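Local coordinates for Thiol:disulfide interchange protein DsbA (Neisseria meningitidis serogroup B, PDB 2ZNM) that probably acts as a periplasmic thiol:disulfide oxidoreductase of the DsbA type, passing disulfide bonds to exported proteins, at residues Glu25-Phe30 with Tyr56-His61; Cys34-His39 with Ala90-Val95; Ser81-Gln86 with Lys121-Ala126. One frame throughout, in Å; residues are numbered along the deposited sequence.

Interaction 1: Glu25-Phe30 with Tyr56-His61; sequences EVLEFF and YLRTEH
Glu25 and Arg58 meet across two neighbouring parallel strands, the carboxylate and guanidinium planes turned 74° apart. NH1 of Arg58 reaches OE2 of Glu25 at 3.1 Å on the syn side, a salt bridge between strongly twisted groups. The extended Arg58 chain also brings NE to OE1 of Glu60 at 2.8 Å, close to the guanidinium plane and on the anti lone pair. One arginine thus joins two acids, and NH1 also bonds Pro17 O; a cation with several N-H groups suits a buried face carrying two carboxylates. The other oxygen of Glu25, OE1, lies near the Tyr56 hydroxyl in a weak contact; its further partner is the backbone N of Glu19, while Tyr56 OH is hydrogen-bonded with Gln20 N. The Tyr56 ring lies back against Glu25, whose CA sits over one face, offset toward the rim, 3.9 Å from the centroid. Leu27 runs beside Arg58, pointing the same way; its CD1 touches Arg58 CD at 3.7 Å and Glu60 CG at 3.5 Å, packing against the aliphatic parts of both charged chains. On the opposite face, Val26 CG1 and Leu57 CD1 lie side by side at 3.8 Å, Leu57 resting on Leu47 of helix 42-50 and Val26 on Val154 of the neighbouring strand, and His61 turns its ring edge to the face of Phe30, the planes at 65°. Five backbone hydrogen bonds tie the strands, among them Glu28 N to Arg58 O at 2.7 Å. Strand 24-30, helix 42-50 and strand 55-61 together make the beta-alpha-beta unit of the thioredoxin fold.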
# COMPACT_ATOMS: atom_id res chain seq x y z
N GLU A 25 -0.51 11.38 -7.56
CA GLU A 25 -0.47 10.14 -6.80
C GLU A 25 -0.47 10.39 -5.31
O GLU A 25 0.19 11.31 -4.82
CB GLU A 25 0.75 9.32 -7.19
CG GLU A 25 0.88 7.95 -6.51
CD GLU A 25 1.98 7.12 -7.16
OE1 GLU A 25 1.72 6.51 -8.23
OE2 GLU A 25 3.12 7.11 -6.63
N VAL A 26 -1.23 9.57 -4.60
CA VAL A 26 -1.10 9.45 -3.15
C VAL A 26 -0.73 7.99 -2.90
O VAL A 26 -1.55 7.08 -3.04
CB VAL A 26 -2.39 9.88 -2.42
CG1 VAL A 26 -2.22 9.73 -0.91
CG2 VAL A 26 -2.72 11.31 -2.78
N LEU A 27 0.53 7.78 -2.58
CA LEU A 27 1.06 6.44 -2.42
C LEU A 27 1.19 6.11 -0.94
O LEU A 27 1.79 6.87 -0.16
CB LEU A 27 2.40 6.32 -3.14
CG LEU A 27 3.45 5.25 -2.81
CD1 LEU A 27 2.97 3.86 -3.15
CD2 LEU A 27 4.74 5.59 -3.56
N GLU A 28 0.60 4.97 -0.57
CA GLU A 28 0.74 4.42 0.79
C GLU A 28 1.57 3.14 0.82
O GLU A 28 1.22 2.16 0.17
CB GLU A 28 -0.64 4.15 1.41
CG GLU A 28 -0.60 4.01 2.92
CD GLU A 28 -1.73 3.14 3.48
OE1 GLU A 28 -2.02 2.06 2.89
OE2 GLU A 28 -2.31 3.51 4.51
N PHE A 29 2.68 3.15 1.56
CA PHE A 29 3.37 1.90 1.93
C PHE A 29 2.75 1.32 3.20
O PHE A 29 2.58 2.03 4.19
CB PHE A 29 4.87 2.10 2.14
CG PHE A 29 5.61 2.48 0.88
CD1 PHE A 29 5.77 3.81 0.54
CD2 PHE A 29 6.14 1.50 0.04
CE1 PHE A 29 6.44 4.16 -0.62
CE2 PHE A 29 6.80 1.84 -1.11
CZ PHE A 29 6.97 3.17 -1.45
N PHE A 30 2.42 0.03 3.15
CA PHE A 30 1.69 -0.64 4.22
C PHE A 30 2.22 -2.05 4.47
O PHE A 30 3.07 -2.56 3.73
CB PHE A 30 0.20 -0.73 3.85
CG PHE A 30 -0.13 -1.86 2.91
CD1 PHE A 30 0.15 -1.76 1.57
CD2 PHE A 30 -0.69 -3.05 3.39
CE1 PHE A 30 -0.13 -2.81 0.71
CE2 PHE A 30 -0.97 -4.09 2.54
CZ PHE A 30 -0.69 -3.97 1.19
N TYR A 56 -5.22 10.28 -7.03
CA TYR A 56 -5.48 8.82 -6.95
C TYR A 56 -4.63 8.11 -5.89
O TYR A 56 -3.58 8.61 -5.46
CB TYR A 56 -5.32 8.14 -8.32
CG TYR A 56 -3.89 8.00 -8.79
CD1 TYR A 56 -3.17 6.82 -8.55
CD2 TYR A 56 -3.25 9.04 -9.46
CE1 TYR A 56 -1.84 6.68 -8.98
CE2 TYR A 56 -1.93 8.91 -9.90
CZ TYR A 56 -1.23 7.74 -9.65
OH TYR A 56 0.08 7.63 -10.08
N LEU A 57 -5.10 6.93 -5.49
CA LEU A 57 -4.50 6.13 -4.42
C LEU A 57 -3.68 4.97 -4.99
O LEU A 57 -4.14 4.25 -5.87
CB LEU A 57 -5.61 5.57 -3.52
CG LEU A 57 -5.85 5.99 -2.05
CD1 LEU A 57 -5.01 7.18 -1.56
CD2 LEU A 57 -7.33 6.21 -1.80
N ARG A 58 -2.46 4.81 -4.47
CA ARG A 58 -1.60 3.68 -4.80
C ARG A 58 -1.10 3.05 -3.49
O ARG A 58 -0.78 3.76 -2.54
CB ARG A 58 -0.41 4.14 -5.66
CG ARG A 58 0.68 3.09 -5.97
CD ARG A 58 1.88 3.74 -6.64
NE ARG A 58 2.99 2.83 -6.93
CZ ARG A 58 4.15 3.22 -7.47
NH1 ARG A 58 4.37 4.50 -7.75
NH2 ARG A 58 5.11 2.33 -7.71
N THR A 59 -1.05 1.72 -3.44
CA THR A 59 -0.49 1.04 -2.27
C THR A 59 0.64 0.09 -2.65
O THR A 59 0.61 -0.54 -3.71
CB THR A 59 -1.57 0.27 -1.47
OG1 THR A 59 -2.10 -0.80 -2.27
CG2 THR A 59 -2.69 1.20 -1.04
N GLU A 60 1.65 -0.01 -1.77
CA GLU A 60 2.73 -0.98 -1.92
C GLU A 60 3.00 -1.67 -0.58
O GLU A 60 3.08 -1.01 0.47
CB GLU A 60 4.01 -0.31 -2.42
CG GLU A 60 3.84 0.52 -3.70
CD GLU A 60 3.71 -0.31 -4.97
OE1 GLU A 60 3.27 0.23 -6.00
OE2 GLU A 60 4.07 -1.50 -4.97
N HIS A 61 3.10 -2.99 -0.60
CA HIS A 61 3.54 -3.71 0.60
C HIS A 61 5.05 -3.54 0.82
O HIS A 61 5.87 -3.78 -0.06
CB HIS A 61 3.15 -5.18 0.58
CG HIS A 61 3.16 -5.81 1.94
ND1 HIS A 61 2.01 -6.29 2.55
CD2 HIS A 61 4.16 -6.01 2.82
CE1 HIS A 61 2.32 -6.77 3.74
NE2 HIS A 61 3.62 -6.60 3.93

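Interaction 2: Cys34-His39 with Ala90-Val95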
# COMPACT_ATOMS: atom_id res chain seq x y z
N CYS A 34 -0.22 -4.56 9.95
CA CYS A 34 -0.82 -3.34 10.50
C CYS A 34 -2.19 -3.71 11.04
O CYS A 34 -3.02 -4.23 10.30
CB CYS A 34 -0.95 -2.23 9.43
SG CYS A 34 0.61 -1.59 8.69
N VAL A 35 -2.43 -3.47 12.32
CA VAL A 35 -3.65 -3.96 12.97
C VAL A 35 -4.78 -2.94 12.92
O VAL A 35 -4.69 -1.84 13.50
CB VAL A 35 -3.40 -4.52 14.40
CG1 VAL A 35 -4.70 -5.06 15.03
CG2 VAL A 35 -2.34 -5.61 14.36
N HIS A 36 -5.84 -3.33 12.22
CA HIS A 36 -7.02 -2.50 12.02
C HIS A 36 -8.20 -3.23 12.59
O HIS A 36 -8.34 -4.44 12.40
CB HIS A 36 -7.25 -2.26 10.53
CG HIS A 36 -6.09 -1.62 9.84
ND1 HIS A 36 -5.38 -2.24 8.84
CD2 HIS A 36 -5.51 -0.40 10.01
CE1 HIS A 36 -4.41 -1.45 8.43
NE2 HIS A 36 -4.47 -0.32 9.11
N CYS A 37 -9.07 -2.49 13.26
CA CYS A 37 -10.20 -3.10 13.94
C CYS A 37 -11.22 -3.81 13.02
O CYS A 37 -11.92 -4.72 13.47
CB CYS A 37 -10.87 -2.11 14.90
SG CYS A 37 -12.11 -1.01 14.18
N HIS A 38 -11.32 -3.41 11.75
CA HIS A 38 -12.25 -4.11 10.85
C HIS A 38 -11.54 -4.84 9.70
O HIS A 38 -12.19 -5.20 8.73
CB HIS A 38 -13.35 -3.18 10.29
CG HIS A 38 -14.26 -2.60 11.33
ND1 HIS A 38 -15.15 -3.37 12.06
CD2 HIS A 38 -14.44 -1.33 11.74
CE1 HIS A 38 -15.81 -2.60 12.89
NE2 HIS A 38 -15.41 -1.35 12.72
N HIS A 39 -10.23 -5.05 9.83
CA HIS A 39 -9.41 -5.72 8.80
C HIS A 39 -9.38 -4.92 7.48
O HIS A 39 -9.30 -5.50 6.39
CB HIS A 39 -9.86 -7.17 8.53
CG HIS A 39 -10.02 -7.99 9.77
ND1 HIS A 39 -8.97 -8.65 10.38
CD2 HIS A 39 -11.11 -8.28 10.51
CE1 HIS A 39 -9.40 -9.30 11.44
NE2 HIS A 39 -10.70 -9.09 11.55
N ALA A 90 -9.72 -10.91 4.70
CA ALA A 90 -9.23 -12.26 4.99
C ALA A 90 -7.70 -12.39 5.00
O ALA A 90 -7.16 -13.24 5.68
CB ALA A 90 -9.84 -13.27 4.00
N VAL A 91 -6.99 -11.54 4.25
CA VAL A 91 -5.53 -11.56 4.26
C VAL A 91 -4.98 -10.94 5.57
O VAL A 91 -4.15 -11.54 6.25
CB VAL A 91 -4.90 -10.88 3.01
CG1 VAL A 91 -3.38 -10.90 3.10
CG2 VAL A 91 -5.37 -11.57 1.73
N PHE A 92 -5.44 -9.74 5.92
CA PHE A 92 -5.09 -9.17 7.22
C PHE A 92 -5.30 -10.18 8.35
O PHE A 92 -4.41 -10.36 9.19
CB PHE A 92 -5.91 -7.91 7.50
CG PHE A 92 -5.41 -6.68 6.80
CD1 PHE A 92 -4.34 -5.96 7.33
CD2 PHE A 92 -6.00 -6.24 5.64
CE1 PHE A 92 -3.87 -4.83 6.70
CE2 PHE A 92 -5.53 -5.11 4.99
CZ PHE A 92 -4.46 -4.40 5.52
N LYS A 93 -6.46 -10.84 8.36
CA LYS A 93 -6.87 -11.69 9.47
C LYS A 93 -5.96 -12.90 9.60
O LYS A 93 -5.68 -13.35 10.71
CB LYS A 93 -8.32 -12.14 9.28
CG LYS A 93 -8.85 -13.05 10.39
CD LYS A 93 -10.34 -13.31 10.27
CE LYS A 93 -10.70 -14.68 10.77
NZ LYS A 93 -12.18 -14.78 11.00
N ALA A 94 -5.52 -13.43 8.47
CA ALA A 94 -4.65 -14.59 8.43
C ALA A 94 -3.26 -14.19 8.95
O ALA A 94 -2.66 -14.91 9.73
CB ALA A 94 -4.57 -15.12 7.00
N VAL A 95 -2.79 -13.02 8.53
CA VAL A 95 -1.53 -12.47 9.01
C VAL A 95 -1.61 -12.19 10.53
O VAL A 95 -0.69 -12.54 11.27
CB VAL A 95 -1.09 -11.24 8.15
CG1 VAL A 95 0.16 -10.59 8.70
CG2 VAL A 95 -0.84 -11.67 6.70
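Phe92 leans from its helix toward His39, its CB 4.1 Å from His39 CB and lying at the edge of the imidazole. CB already points toward the loop, and chi1 (-79°) sets CG anti to the carbonyl carbon. Beyond CG the two ortho carbons divide the partners: CD2 meets the carbonyl oxygen of His39 at 3.5 Å, with CE2 near the same oxygen, whereas CD1 lies 3.7 Å from the carbonyl oxygen of Cys34. CE1, also near Cys34 O, comes 3.7 Å from ND1 of His36, and at the tip CZ stays 4.1 Å from both ND1 and CE1 of His36. This imidazole presents its edge to the Phe92 face in an offset edge-to-face pair, with the planes at 76°. The loop holds the Cys34-Val35-His36-Cys37 sequence, the CXXC motif predicted to be redox-active in this thioredoxin-family protein. Its disulfide is absent here, Cys34 SG lying 13.9 Å from Cys37 SG, and the segment has no regular helix. Phe92 belongs to helix 84-97, part of the helical insertion that DsbA proteins add to the thioredoxin fold; the weakly positive C-H rim of a phenylalanine can lie near carbonyl oxygens while its face takes the imidazole edge. Tyr32 also stacks edge-to-face with Phe92, and the Tyr96 hydroxyl is hydrogen-bonded with Cys34 O and His36 N. A type I turn runs from His36 to His39, where the backbone takes positive phi, 63°. The His39 ring crosses Lys93 obliquely, ND1 resting 3.7 Å from Lys93 CB, while the end of the lysine leads away from the loop.

Interaction 3: Ser81-Gln86 with Lys121-Ala126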
# COMPACT_ATOMS: atom_id res chain seq x y z
N SER A 81 -5.47 -9.28 -9.20
CA SER A 81 -6.66 -10.10 -9.43
C SER A 81 -7.95 -9.25 -9.42
O SER A 81 -9.00 -9.71 -9.85
CB SER A 81 -6.74 -11.22 -8.39
OG SER A 81 -6.72 -10.71 -7.06
N GLY A 82 -7.83 -8.01 -8.96
CA GLY A 82 -8.98 -7.14 -8.76
C GLY A 82 -9.84 -7.55 -7.57
O GLY A 82 -11.04 -7.32 -7.55
N LEU A 83 -9.22 -8.15 -6.55
CA LEU A 83 -9.96 -8.70 -5.41
C LEU A 83 -9.71 -7.97 -4.08
O LEU A 83 -9.88 -8.55 -3.02
CB LEU A 83 -9.69 -10.20 -5.26
CG LEU A 83 -10.28 -11.18 -6.28
CD1 LEU A 83 -9.71 -12.58 -6.05
CD2 LEU A 83 -11.81 -11.22 -6.24
N LYS A 84 -9.32 -6.70 -4.15
CA LYS A 84 -9.00 -5.94 -2.94
C LYS A 84 -10.06 -6.08 -1.84
O LYS A 84 -9.76 -6.54 -0.75
CB LYS A 84 -8.72 -4.47 -3.27
CG LYS A 84 -7.37 -4.20 -3.94
CD LYS A 84 -7.06 -2.70 -3.96
CE LYS A 84 -5.93 -2.34 -4.96
NZ LYS A 84 -4.52 -2.55 -4.46
N TYR A 85 -11.30 -5.72 -2.16
CA TYR A 85 -12.36 -5.68 -1.12
C TYR A 85 -12.92 -7.02 -0.74
O TYR A 85 -13.50 -7.17 0.33
CB TYR A 85 -13.48 -4.70 -1.52
CG TYR A 85 -12.93 -3.39 -2.01
CD1 TYR A 85 -12.14 -2.60 -1.17
CD2 TYR A 85 -13.16 -2.95 -3.31
CE1 TYR A 85 -11.61 -1.40 -1.62
CE2 TYR A 85 -12.63 -1.75 -3.77
CZ TYR A 85 -11.85 -0.99 -2.92
OH TYR A 85 -11.34 0.20 -3.36
N GLN A 86 -12.75 -8.01 -1.61
CA GLN A 86 -13.24 -9.37 -1.34
C GLN A 86 -12.20 -10.18 -0.57
O GLN A 86 -12.55 -11.09 0.16
CB GLN A 86 -13.59 -10.09 -2.65
CG GLN A 86 -14.80 -9.56 -3.43
CD GLN A 86 -14.54 -8.23 -4.14
OE1 GLN A 86 -15.47 -7.43 -4.34
NE2 GLN A 86 -13.29 -7.98 -4.52
N LYS A 121 -9.11 -19.32 -6.48
CA LYS A 121 -8.51 -19.75 -7.74
C LYS A 121 -8.09 -18.56 -8.59
O LYS A 121 -7.00 -18.57 -9.17
CB LYS A 121 -9.48 -20.65 -8.53
CG LYS A 121 -9.46 -22.10 -8.10
CD LYS A 121 -10.59 -22.92 -8.70
CE LYS A 121 -10.62 -24.32 -8.11
NZ LYS A 121 -11.90 -25.05 -8.33
N LYS A 122 -8.94 -17.53 -8.65
CA LYS A 122 -8.61 -16.29 -9.37
C LYS A 122 -7.44 -15.54 -8.73
O LYS A 122 -6.57 -15.02 -9.42
CB LYS A 122 -9.83 -15.37 -9.49
CG LYS A 122 -9.53 -14.04 -10.16
CD LYS A 122 -10.78 -13.24 -10.44
CE LYS A 122 -10.54 -12.29 -11.62
NZ LYS A 122 -10.25 -13.01 -12.90
N LEU A 123 -7.44 -15.51 -7.40
CA LEU A 123 -6.36 -14.91 -6.65
C LEU A 123 -5.02 -15.60 -6.89
O LEU A 123 -3.98 -14.94 -6.97
CB LEU A 123 -6.68 -14.95 -5.16
CG LEU A 123 -5.71 -14.23 -4.22
CD1 LEU A 123 -5.51 -12.80 -4.68
CD2 LEU A 123 -6.20 -14.29 -2.79
N MSE A 124 -5.05 -16.93 -6.97
CA MSE A 124 -3.83 -17.71 -7.14
C MSE A 124 -3.29 -17.68 -8.57
O MSE A 124 -2.09 -17.79 -8.78
CB MSE A 124 -4.04 -19.14 -6.64
CG MSE A 124 -4.03 -19.26 -5.12
SE MSE A 124 -2.47 -18.38 -4.28
CE MSE A 124 -3.28 -16.76 -3.58
N ARG A 125 -4.19 -17.50 -9.53
CA ARG A 125 -3.84 -17.27 -10.93
C ARG A 125 -3.02 -15.99 -11.05
O ARG A 125 -2.02 -15.95 -11.76
CB ARG A 125 -5.12 -17.17 -11.76
CG ARG A 125 -5.18 -18.08 -12.96
CD ARG A 125 -6.57 -18.70 -13.12
NE ARG A 125 -7.64 -17.70 -13.14
CZ ARG A 125 -8.89 -17.91 -12.73
NH1 ARG A 125 -9.26 -19.09 -12.24
NH2 ARG A 125 -9.78 -16.93 -12.79
N ALA A 126 -3.44 -14.94 -10.35
CA ALA A 126 -2.69 -13.68 -10.31
C ALA A 126 -1.38 -13.83 -9.53
O ALA A 126 -0.38 -13.17 -9.83
CB ALA A 126 -3.53 -12.57 -9.70
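In the helical insertion of the DsbA fold, the tight link between helices 69-81 and 84-97 sets Ser81 and Leu83 against Lys122, Leu123 and Ala126 of helix 120-127. The link turns at Gly82, whose positive phi closes a Schellman motif, a backbone shape that glycine adopts readily; Leu83 follows at the N-cap of the next helix. Ser81 approaches by its small CB, 3.7 Å from Ala126 CB, and the two CA atoms are 5.4 Å apart. Two side chains this short let the backbones draw close. The serine OG, with chi1 at 56°, stands between its own backbone N and carbonyl carbon and packs 3.4 Å from CD1 of Leu123. Its polar partners are the carbonyl oxygens of Ala77 and Val78 in the preceding turn, so a hydroxyl can face a leucine methyl. Leu83 crosses Leu123 obliquely and touches with one branch, its CD1 lying 3.9 Å from Leu123 CB and equally near Leu123 N. Leu123 also packs on Ala77 and Val78 of helix 69-81, as suits a buried leucine in this cluster. Lys122 borders the contact with methylenes: CE passes 3.5 Å from Ser81 O, and chi4 (63°) then bends NZ out of the extended line of the chain. A lysine suits this margin: its CE, polarised by the neighbouring ammonium, can lie against a carbonyl oxygen. With van der Waals contact between the two segments and hydrogen bonding of the serine directed back to the preceding turn, the pairing depends on fit of shape more than on directional bonds.

How the interactions relate
Interaction 1 is buried, about 4 Å from the centre of the chain, whereas interactions 2 and 3 lie toward the surface, with centres about 14 and 16 Å out. The strands of 25-30 and 56-61 combine backbone hydrogen bonding with a salt-bridge network; the other two contacts have neither, relying on aromatic packing in interaction 2 and on aliphatic packing round a serine and an alanine in interaction 3. Helix 84-97 serves both of these: it meets the CXXC loop through Phe92, while Leu83, the N-cap residue just before it, meets helix 120-127. The loop of interaction 2 follows closely on strand 24-30. Thr59 OG1 and Lys84 NZ, 3.7 Å apart, bring interactions 1 and 3 into packing contact.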